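Local coordinates for hypothetical protein MJ0764 (Methanocaldococcus jannaschii, PDB 2B8M) that is of unknown function but adopts the RmlC-like cupin fold, a double-stranded beta-helix, and pairs with a second copy of itself in the assembly, at residues I29-L34 with E95-K100; M40-S45 with K83-N88; N46-L51 with I75-F80. All blocks are in the same frame, centred on the assembly; numbering follows the deposited sequence.

Interaction 1 of 3, residues I29-L34 with E95-K100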
loop_
_atom_site.group_PDB
_atom_site.type_symbol
_atom_site.label_atom_id
_atom_site.label_comp_id
_atom_site.label_asym_id
_atom_site.label_seq_id
_atom_site.Cartn_x
_atom_site.Cartn_y
_atom_site.Cartn_z
ATOM N N ILE A 29 -7.855 -1.385 1.305
ATOM C CA ILE A 29 -6.868 -0.620 0.566
ATOM C C ILE A 29 -7.589 0.300 -0.410
ATOM O O ILE A 29 -8.318 -0.145 -1.294
ATOM C CB ILE A 29 -5.834 -1.524 -0.175
ATOM C CG1 ILE A 29 -5.199 -2.557 0.772
ATOM C CG2 ILE A 29 -4.755 -0.649 -0.841
ATOM C CD1 ILE A 29 -4.259 -3.513 0.121
ATOM N N ASN A 30 -7.371 1.597 -0.249
ATOM C CA ASN A 30 -7.939 2.616 -1.124
ATOM C C ASN A 30 -6.834 3.359 -1.855
ATOM O O ASN A 30 -5.696 3.422 -1.382
ATOM C CB ASN A 30 -8.824 3.571 -0.303
ATOM C CG ASN A 30 -9.849 2.847 0.491
ATOM O OD1 ASN A 30 -10.361 1.803 0.056
ATOM N ND2 ASN A 30 -10.179 3.367 1.663
ATOM N N HIS A 31 -7.181 3.927 -3.019
ATOM C CA HIS A 31 -6.282 4.734 -3.799
ATOM C C HIS A 31 -6.903 6.113 -3.956
ATOM O O HIS A 31 -8.045 6.242 -4.375
ATOM C CB HIS A 31 -6.060 4.087 -5.133
ATOM C CG HIS A 31 -5.294 4.940 -6.096
ATOM N ND1 HIS A 31 -5.860 5.423 -7.247
ATOM C CD2 HIS A 31 -4.028 5.411 -6.064
ATOM C CE1 HIS A 31 -4.959 6.135 -7.907
ATOM N NE2 HIS A 31 -3.835 6.127 -7.219
ATOM N N ILE A 32 -6.156 7.134 -3.583
ATOM C CA ILE A 32 -6.676 8.499 -3.588
ATOM C C ILE A 32 -5.742 9.442 -4.380
ATOM O O ILE A 32 -4.529 9.401 -4.223
ATOM C CB ILE A 32 -6.903 9.054 -2.162
ATOM C CG1 ILE A 32 -7.879 8.121 -1.410
ATOM C CG2 ILE A 32 -7.460 10.461 -2.219
ATOM C CD1 ILE A 32 -8.066 8.421 -0.019
ATOM N N VAL A 33 -6.358 10.247 -5.241
ATOM C CA VAL A 33 -5.717 11.358 -5.891
ATOM C C VAL A 33 -6.444 12.626 -5.554
ATOM O O VAL A 33 -7.674 12.730 -5.750
ATOM C CB VAL A 33 -5.650 11.161 -7.428
ATOM C CG1 VAL A 33 -4.895 12.311 -8.100
ATOM C CG2 VAL A 33 -5.002 9.842 -7.720
ATOM N N LEU A 34 -5.678 13.600 -5.052
ATOM C CA LEU A 34 -6.209 14.922 -4.749
ATOM C C LEU A 34 -5.420 15.923 -5.506
ATOM O O LEU A 34 -4.225 16.136 -5.235
ATOM C CB LEU A 34 -6.099 15.231 -3.240
ATOM C CG LEU A 34 -6.877 14.310 -2.302
ATOM C CD1 LEU A 34 -6.627 14.767 -0.887
ATOM C CD2 LEU A 34 -8.371 14.335 -2.626
ATOM N N GLU A 95 -1.022 11.899 -4.534
ATOM C CA GLU A 95 -1.470 10.546 -4.765
ATOM C C GLU A 95 -0.975 9.649 -3.634
ATOM O O GLU A 95 0.219 9.620 -3.340
ATOM C CB GLU A 95 -0.974 10.037 -6.128
ATOM C CG GLU A 95 -1.587 8.724 -6.484
ATOM C CD GLU A 95 -1.178 8.210 -7.843
ATOM O OE1 GLU A 95 -0.404 8.908 -8.523
ATOM O OE2 GLU A 95 -1.619 7.097 -8.226
ATOM N N PHE A 96 -1.892 8.907 -3.020
ATOM C CA PHE A 96 -1.534 7.985 -1.922
ATOM C C PHE A 96 -2.425 6.755 -1.906
ATOM O O PHE A 96 -3.526 6.770 -2.474
ATOM C CB PHE A 96 -1.489 8.675 -0.556
ATOM C CG PHE A 96 -2.741 9.335 -0.165
ATOM C CD1 PHE A 96 -3.098 10.539 -0.726
ATOM C CD2 PHE A 96 -3.582 8.768 0.773
ATOM C CE1 PHE A 96 -4.295 11.178 -0.346
ATOM C CE2 PHE A 96 -4.763 9.367 1.147
ATOM C CZ PHE A 96 -5.136 10.573 0.574
ATOM N N PHE A 97 -1.935 5.706 -1.264
ATOM C CA PHE A 97 -2.760 4.590 -0.864
ATOM C C PHE A 97 -3.050 4.649 0.610
ATOM O O PHE A 97 -2.224 5.105 1.390
ATOM C CB PHE A 97 -2.107 3.254 -1.204
ATOM C CG PHE A 97 -1.890 3.080 -2.677
ATOM C CD1 PHE A 97 -0.734 3.557 -3.291
ATOM C CD2 PHE A 97 -2.866 2.468 -3.455
ATOM C CE1 PHE A 97 -0.589 3.418 -4.647
ATOM C CE2 PHE A 97 -2.699 2.313 -4.807
ATOM C CZ PHE A 97 -1.579 2.792 -5.401
ATOM N N VAL A 98 -4.223 4.143 0.962
ATOM C CA VAL A 98 -4.653 4.036 2.336
ATOM C C VAL A 98 -4.767 2.553 2.630
ATOM O O VAL A 98 -5.459 1.853 1.917
ATOM C CB VAL A 98 -6.027 4.678 2.555
ATOM C CG1 VAL A 98 -6.478 4.517 3.962
ATOM C CG2 VAL A 98 -6.004 6.160 2.196
ATOM N N VAL A 99 -4.049 2.090 3.659
ATOM C CA VAL A 99 -4.079 0.704 4.067
ATOM C C VAL A 99 -4.658 0.684 5.468
ATOM O O VAL A 99 -4.200 1.388 6.365
ATOM C CB VAL A 99 -2.670 0.082 4.072
ATOM C CG1 VAL A 99 -2.700 -1.317 4.705
ATOM C CG2 VAL A 99 -2.065 0.094 2.689
ATOM N N LYS A 100 -5.698 -0.109 5.665
ATOM C CA LYS A 100 -6.342 -0.167 6.966
ATOM C C LYS A 100 -6.421 -1.612 7.399
ATOM O O LYS A 100 -6.887 -2.480 6.659
ATOM C CB LYS A 100 -7.727 0.483 6.914
ATOM C CG LYS A 100 -7.728 1.943 6.495
ATOM C CD LYS A 100 -9.102 2.385 6.070
ATOM C CE LYS A 100 -10.088 2.264 7.184
ATOM N NZ LYS A 100 -11.454 2.683 6.769
#
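Ile32 and Phe96 form the tightly packed part of this antiparallel strand pair. Their side chains lie side by side, pointing the same way, with Phe96 CG in the crowded position between backbone N and carbonyl carbon (chi1 57°). Ile32 CB sits over one ring face, displaced toward the rim and 3.6 Å from Phe96 CZ, in a CH-pi contact that CG2 and CD1 of Ile32 broaden. Ile32 CD1 also touches Val98 CG2 at 3.8 Å, extending the apolar patch. Beneath it, Ile32 N donates to Phe96 O in a nearly straight 2.9 Å hydrogen bond, and Phe96 N returns the bond to Ile32 O.

On the opposite face of the sheet, with Val33 and Phe97, His31 NE2 donates to Glu95 OE2 over just 2.6 Å, with 168° at the hydrogen. The carboxylate oxygen lies in the imidazole plane and is met on its anti side, while the two flat groups are turned 65° apart. Because Glu19 takes ND1, two carboxylates fix the ring's rotation. His31 CD2 lies over one face of the Phe97 ring, toward the rim, 3.6 Å from Phe97 CE2, with the two ring planes inclined.

Toward the other end the packing is looser. Asn30 is partly exposed, and its side chain meets that of Val98 only CB to CB, at 4.1 Å; Ile29 CG2 reaches Val99 CG2 at 4.5 Å. Here the backbone bonds between Asn30 and Val98 carry the pairing.

The pair belongs to one of the two sheets of the cupin double-stranded beta-helix, with Val98 near a bound ethanediol. Strand 28-35 lies between strands 17-23 and 93-100, and strand 93-100 is flanked on its other side by strand 49-55. The Ile32-Phe96 face packs on strand 83-87 through Ile86, whereas Phe97 and Val99 meet Ile52 and Val99 of the second subunit.

Interaction 2 of 3, residues M40-S45 with K83-N88. With EDO (1,2-ethanediol), chain H; SO4 (sulfate ion), chain C.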
loop_
_atom_site.group_PDB
_atom_site.type_symbol
_atom_site.label_atom_id
_atom_site.label_comp_id
_atom_site.label_asym_id
_atom_site.label_seq_id
_atom_site.Cartn_x
_atom_site.Cartn_y
_atom_site.Cartn_z
HETATM N N MSE A 40 -9.929 15.569 1.755
HETATM C CA MSE A 40 -10.830 14.505 2.211
HETATM C C MSE A 40 -11.681 14.950 3.417
HETATM O O MSE A 40 -11.362 15.914 4.104
HETATM C CB MSE A 40 -10.035 13.256 2.590
HETATM C CG MSE A 40 -9.163 12.698 1.492
HETATM SE SE MSE A 40 -10.232 12.028 0.032
HETATM C CE MSE A 40 -11.019 10.432 0.915
ATOM N N PRO A 41 -12.775 14.218 3.697
ATOM C CA PRO A 41 -13.597 14.581 4.857
ATOM C C PRO A 41 -12.828 14.471 6.159
ATOM O O PRO A 41 -11.999 13.561 6.308
ATOM C CB PRO A 41 -14.739 13.547 4.805
ATOM C CG PRO A 41 -14.821 13.205 3.357
ATOM C CD PRO A 41 -13.366 13.087 2.983
ATOM N N LYS A 42 -13.099 15.380 7.084
ATOM C CA LYS A 42 -12.572 15.246 8.437
ATOM C C LYS A 42 -13.320 14.138 9.160
ATOM O O LYS A 42 -14.544 14.056 9.095
ATOM C CB LYS A 42 -12.693 16.543 9.231
ATOM C CG LYS A 42 -12.044 16.460 10.606
ATOM C CD LYS A 42 -12.107 17.759 11.356
ATOM C CE LYS A 42 -11.096 18.723 10.827
ATOM N NZ LYS A 42 -10.855 19.817 11.818
ATOM N N HIS A 43 -12.580 13.285 9.846
ATOM C CA HIS A 43 -13.178 12.116 10.485
ATOM C C HIS A 43 -12.187 11.493 11.441
ATOM O O HIS A 43 -11.014 11.808 11.412
ATOM C CB HIS A 43 -13.602 11.064 9.435
ATOM C CG HIS A 43 -12.460 10.402 8.737
ATOM N ND1 HIS A 43 -11.708 11.046 7.778
ATOM C CD2 HIS A 43 -11.920 9.165 8.871
ATOM C CE1 HIS A 43 -10.769 10.226 7.336
ATOM N NE2 HIS A 43 -10.876 9.079 7.980
ATOM N N TYR A 44 -12.678 10.594 12.275
ATOM C CA TYR A 44 -11.822 9.790 13.169
ATOM C C TYR A 44 -11.542 8.485 12.473
ATOM O O TYR A 44 -12.470 7.833 11.939
ATOM C CB TYR A 44 -12.543 9.493 14.468
ATOM C CG TYR A 44 -12.632 10.682 15.377
ATOM C CD1 TYR A 44 -13.503 11.739 15.085
ATOM C CD2 TYR A 44 -11.804 10.791 16.485
ATOM C CE1 TYR A 44 -13.562 12.862 15.905
ATOM C CE2 TYR A 44 -11.856 11.894 17.316
ATOM C CZ TYR A 44 -12.749 12.923 17.037
ATOM O OH TYR A 44 -12.785 14.017 17.871
ATOM N N SER A 45 -10.281 8.067 12.489
ATOM C CA SER A 45 -9.910 6.822 11.835
ATOM C C SER A 45 -10.702 5.695 12.428
ATOM O O SER A 45 -10.846 5.634 13.645
ATOM C CB SER A 45 -8.432 6.519 12.033
ATOM O OG SER A 45 -8.098 6.687 13.396
ATOM N N LYS A 83 -8.709 11.818 15.175
ATOM C CA LYS A 83 -9.296 12.804 14.281
ATOM C C LYS A 83 -8.267 13.268 13.285
ATOM O O LYS A 83 -7.169 13.727 13.685
ATOM C CB LYS A 83 -9.806 14.003 15.047
ATOM C CG LYS A 83 -10.563 14.978 14.191
ATOM C CD LYS A 83 -11.455 15.888 15.012
ATOM C CE LYS A 83 -10.721 16.609 16.119
ATOM N NZ LYS A 83 -11.565 17.576 16.832
HETATM N N MSE A 84 -8.599 13.108 12.013
HETATM C CA MSE A 84 -7.678 13.459 10.949
HETATM C C MSE A 84 -8.300 14.228 9.803
HETATM O O MSE A 84 -9.507 14.129 9.498
HETATM C CB MSE A 84 -7.037 12.217 10.345
HETATM C CG MSE A 84 -8.049 11.225 9.810
HETATM SE SE MSE A 84 -7.238 9.508 9.309
HETATM C CE MSE A 84 -6.132 10.148 7.964
ATOM N N LEU A 85 -7.447 15.028 9.193
ATOM C CA LEU A 85 -7.775 15.700 7.946
ATOM C C LEU A 85 -6.589 15.635 6.987
ATOM O O LEU A 85 -5.450 15.965 7.382
ATOM C CB LEU A 85 -8.058 17.145 8.216
ATOM C CG LEU A 85 -8.331 18.020 7.005
ATOM C CD1 LEU A 85 -9.556 17.509 6.308
ATOM C CD2 LEU A 85 -8.418 19.455 7.396
ATOM N N ILE A 86 -6.883 15.205 5.755
ATOM C CA ILE A 86 -5.928 15.161 4.675
ATOM C C ILE A 86 -6.274 16.192 3.655
ATOM O O ILE A 86 -7.356 16.156 3.063
ATOM C CB ILE A 86 -5.919 13.775 3.992
ATOM C CG1 ILE A 86 -5.389 12.703 4.957
ATOM C CG2 ILE A 86 -5.076 13.756 2.738
ATOM C CD1 ILE A 86 -5.602 11.286 4.425
ATOM N N GLN A 87 -5.318 17.061 3.388
ATOM C CA GLN A 87 -5.441 18.116 2.393
ATOM C C GLN A 87 -4.266 18.097 1.428
ATOM O O GLN A 87 -3.158 17.700 1.795
ATOM C CB GLN A 87 -5.461 19.490 3.056
ATOM C CG GLN A 87 -6.522 19.729 4.099
ATOM C CD GLN A 87 -6.291 21.058 4.741
ATOM O OE1 GLN A 87 -6.997 22.050 4.463
ATOM N NE2 GLN A 87 -5.279 21.117 5.586
ATOM N N ASN A 88 -4.520 18.467 0.166
ATOM C CA ASN A 88 -3.464 18.853 -0.724
ATOM C C ASN A 88 -3.447 20.337 -0.954
ATOM O O ASN A 88 -4.216 20.888 -1.748
ATOM C CB ASN A 88 -3.537 18.119 -2.062
ATOM C CG ASN A 88 -2.369 18.470 -2.991
ATOM O OD1 ASN A 88 -1.360 19.052 -2.570
ATOM N ND2 ASN A 88 -2.529 18.173 -4.256
HETATM C C1 EDO H . -7.800 7.296 5.232
HETATM O O1 EDO H . -8.213 8.331 4.350
HETATM C C2 EDO H . -8.240 7.570 6.655
HETATM O O2 EDO H . -9.385 6.799 7.006
HETATM S S SO4 C . -13.362 22.241 11.967
HETATM O O1 SO4 C . -12.744 22.090 13.286
HETATM O O2 SO4 C . -12.916 23.530 11.380
HETATM O O3 SO4 C . -12.869 21.132 11.137
HETATM O O4 SO4 C . -14.838 22.273 12.081
HETATM O O HOH W 1 -9.221 13.360 5.961
HETATM O O HOH W 2 -12.886 19.605 14.567
#
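Tyr44 and Lys83 cross obliquely, the lysine laid over the phenol. Lys83 CB stands 3.8 Å from the centroid of the Tyr44 ring, over one face in a CH-pi contact, and the chain continues past the ring until CD lies near the hydroxyl oxygen.

His43 and the selenomethionine Met84, next along the pair, are instead side by side and point the same way. With its CG between backbone N and carbonyl carbon (chi1 57°), Met84 sets that atom over one face of the His43 ring, 4.1 Å from the centroid, and SE meets the ring obliquely. In-plane bonds fix the imidazole's rotation: ND1 donates to Pro41 O at 2.9 Å, and NE2 shares a 2.9 Å hydrogen bond with O2 of an ethanediol, probably from the crystallisation liquor. This diol also touches Met84 SE and lies beside Ile86, and may mark the pocket inside the cupin barrel.

The backbone follows with Met84 N bonded to His43 O at 2.8 Å. Beyond it residues 40-42 leave the strand geometry, and a water bridges Pro41 O and Ile86 N before Met40 N rejoins Ile86 O.

Strand 43-44 is one edge of its sheet within the chain, flanking strand 83-87, which pairs on its other side with strand 57-62; Met40 and Ile86 reach over to strand 28-35 at Leu34.

Interaction 3 of 3, residues N46-L51 with I75-F80. With SO4 (sulfate ion), chain B.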
loop_
_atom_site.group_PDB
_atom_site.type_symbol
_atom_site.label_atom_id
_atom_site.label_comp_id
_atom_site.label_asym_id
_atom_site.label_seq_id
_atom_site.Cartn_x
_atom_site.Cartn_y
_atom_site.Cartn_z
ATOM N N ASN A 46 -11.225 4.797 11.589
ATOM C CA ASN A 46 -11.994 3.654 12.096
ATOM C C ASN A 46 -11.210 2.347 12.058
ATOM O O ASN A 46 -11.766 1.286 12.307
ATOM C CB ASN A 46 -13.344 3.477 11.376
ATOM C CG ASN A 46 -13.209 3.188 9.880
ATOM O OD1 ASN A 46 -12.103 3.066 9.315
ATOM N ND2 ASN A 46 -14.360 3.070 9.227
ATOM N N SER A 47 -9.927 2.448 11.767
ATOM C CA SER A 47 -9.001 1.376 12.053
ATOM C C SER A 47 -7.632 1.971 12.149
ATOM O O SER A 47 -7.462 3.189 12.099
ATOM C CB SER A 47 -9.056 0.288 10.972
ATOM O OG SER A 47 -8.362 -0.932 11.329
ATOM N N TYR A 48 -6.624 1.099 12.223
ATOM C CA TYR A 48 -5.239 1.513 12.188
ATOM C C TYR A 48 -4.865 1.790 10.731
ATOM O O TYR A 48 -5.099 0.964 9.833
ATOM C CB TYR A 48 -4.336 0.442 12.818
ATOM C CG TYR A 48 -4.630 0.239 14.248
ATOM C CD1 TYR A 48 -4.015 1.015 15.223
ATOM C CD2 TYR A 48 -5.588 -0.691 14.638
ATOM C CE1 TYR A 48 -4.331 0.815 16.560
ATOM C CE2 TYR A 48 -5.910 -0.870 15.941
ATOM C CZ TYR A 48 -5.274 -0.108 16.910
ATOM O OH TYR A 48 -5.622 -0.272 18.258
ATOM N N VAL A 49 -4.293 2.970 10.492
ATOM C CA VAL A 49 -4.123 3.512 9.119
ATOM C C VAL A 49 -2.671 3.716 8.771
ATOM O O VAL A 49 -1.895 4.224 9.576
ATOM C CB VAL A 49 -4.850 4.867 8.961
ATOM C CG1 VAL A 49 -4.600 5.529 7.566
ATOM C CG2 VAL A 49 -6.327 4.704 9.239
ATOM N N HIS A 50 -2.330 3.333 7.548
ATOM C CA HIS A 50 -1.090 3.739 6.903
ATOM C C HIS A 50 -1.343 4.355 5.541
ATOM O O HIS A 50 -2.076 3.802 4.723
ATOM C CB HIS A 50 -0.090 2.588 6.765
ATOM C CG HIS A 50 0.444 2.093 8.057
ATOM N ND1 HIS A 50 -0.239 1.179 8.829
ATOM C CD2 HIS A 50 1.569 2.413 8.748
ATOM C CE1 HIS A 50 0.473 0.922 9.919
ATOM N NE2 HIS A 50 1.543 1.690 9.915
ATOM N N LEU A 51 -0.738 5.514 5.355
ATOM C CA LEU A 51 -0.896 6.363 4.196
ATOM C C LEU A 51 0.406 6.229 3.414
ATOM O O LEU A 51 1.457 6.617 3.889
ATOM C CB LEU A 51 -1.116 7.835 4.637
ATOM C CG LEU A 51 -2.335 8.023 5.540
ATOM C CD1 LEU A 51 -2.384 9.464 6.026
ATOM C CD2 LEU A 51 -3.596 7.635 4.806
ATOM N N ILE A 75 5.594 6.837 4.292
ATOM C CA ILE A 75 4.449 6.096 4.749
ATOM C C ILE A 75 4.170 6.636 6.124
ATOM O O ILE A 75 5.067 6.682 6.965
ATOM C CB ILE A 75 4.726 4.593 4.828
ATOM C CG1 ILE A 75 5.110 4.048 3.473
ATOM C CG2 ILE A 75 3.539 3.858 5.472
ATOM C CD1 ILE A 75 5.469 2.584 3.520
ATOM N N VAL A 76 2.940 7.085 6.320
ATOM C CA VAL A 76 2.552 7.710 7.576
ATOM C C VAL A 76 1.506 6.858 8.280
ATOM O O VAL A 76 0.433 6.578 7.725
ATOM C CB VAL A 76 2.007 9.137 7.369
ATOM C CG1 VAL A 76 1.625 9.761 8.747
ATOM C CG2 VAL A 76 2.970 10.017 6.619
ATOM N N TYR A 77 1.809 6.467 9.514
ATOM C CA TYR A 77 0.896 5.727 10.377
ATOM C C TYR A 77 0.008 6.680 11.152
ATOM O O TYR A 77 0.515 7.607 11.791
ATOM C CB TYR A 77 1.683 4.919 11.395
ATOM C CG TYR A 77 0.865 4.340 12.525
ATOM C CD1 TYR A 77 -0.161 3.441 12.284
ATOM C CD2 TYR A 77 1.138 4.694 13.839
ATOM C CE1 TYR A 77 -0.876 2.891 13.347
ATOM C CE2 TYR A 77 0.439 4.154 14.898
ATOM C CZ TYR A 77 -0.560 3.250 14.652
ATOM O OH TYR A 77 -1.255 2.755 15.734
ATOM N N VAL A 78 -1.296 6.443 11.114
ATOM C CA VAL A 78 -2.245 7.168 11.985
ATOM C C VAL A 78 -2.952 6.098 12.811
ATOM O O VAL A 78 -3.535 5.188 12.263
ATOM C CB VAL A 78 -3.322 7.985 11.225
ATOM C CG1 VAL A 78 -4.220 8.711 12.215
ATOM C CG2 VAL A 78 -2.682 8.953 10.263
ATOM N N PRO A 79 -2.894 6.209 14.132
ATOM C CA PRO A 79 -3.597 5.247 14.952
ATOM C C PRO A 79 -5.116 5.277 14.755
ATOM O O PRO A 79 -5.689 6.283 14.331
ATOM C CB PRO A 79 -3.209 5.663 16.391
ATOM C CG PRO A 79 -2.014 6.541 16.241
ATOM C CD PRO A 79 -2.140 7.192 14.928
ATOM N N PHE A 80 -5.737 4.176 15.151
ATOM C CA PHE A 80 -7.168 4.055 15.352
ATOM C C PHE A 80 -7.732 5.110 16.318
ATOM O O PHE A 80 -7.139 5.421 17.362
ATOM C CB PHE A 80 -7.434 2.622 15.828
ATOM C CG PHE A 80 -8.825 2.354 16.263
ATOM C CD1 PHE A 80 -9.882 2.467 15.374
ATOM C CD2 PHE A 80 -9.087 1.985 17.566
ATOM C CE1 PHE A 80 -11.171 2.202 15.776
ATOM C CE2 PHE A 80 -10.384 1.718 17.983
ATOM C CZ PHE A 80 -11.433 1.830 17.073
HETATM S S SO4 B . -14.781 2.665 5.657
HETATM O O1 SO4 B . -14.651 1.373 6.336
HETATM O O2 SO4 B . -14.504 2.498 4.227
HETATM O O3 SO4 B . -16.134 3.195 5.824
HETATM O O4 SO4 B . -13.835 3.616 6.225
#
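Tyr48 receives Phe80 squarely on its ring: Phe80 CB stands over the centre of one face, 3.6 Å from the centroid and only 9° off the ring normal. This CH-pi contact is made by the methylene and not by the phenyl group, whose plane is turned 43° from that of the tyrosine. With Phe80 CG anti to the backbone N (chi1 172°), the phenyl ring extends beside the loop residues Asn46 and Ser47, where Phe80 CD1 meets Asn46 C at 3.6 Å. At the edge of the Tyr48 ring lies the hydroxyl of Tyr77, with OH 3.3 Å from Tyr48 CD1.

An alanine at Tyr48 would probably leave Phe80 CB and the Tyr77 hydroxyl without their aromatic neighbour and cost the stack on His26 of the second subunit.

Further along, the Tyr77 and His50 rings lie inclined to each other, and Tyr77 CD1 covers one imidazole face at 3.4 Å from His50 NE2. Val49 and Leu51 point to the other side of the sheet, where Val49 CB packs on Val78 CB at 4.1 Å. Paired backbone bonds link Val49 with Val78 and Leu51 with Val76, including Val78 N to Val49 O at 2.8 Å.

Ile75 and Tyr77 also pair with a strand of the second subunit, continuing the sheet across the interface. Two facing antiparallel sheets, one of which has this pair at its edge within the chain, make up the cupin double-stranded beta-helix.

Overall arrangement
From the N terminus, strand 28-35 enters interaction 1 first, and its partner, strand 93-100, comes last, so this contact closes the widest loop. Within that loop, residues 40-45 and 83-88 close a second in interaction 2, and within this one residues 46-51 and 75-80 close the innermost in interaction 3. The three enclose one another without crossing. Interactions 1 and 3 belong to the same sheet, joined where strand 93-100 lies beside strand 49-55, and both touch the second subunit. Interaction 2 lies in the facing sheet and is tied to the others through Asn88 with Leu34 and Ser45 with Pro79, while Ile86 packs on Phe96 and Leu51, joining the two sheets.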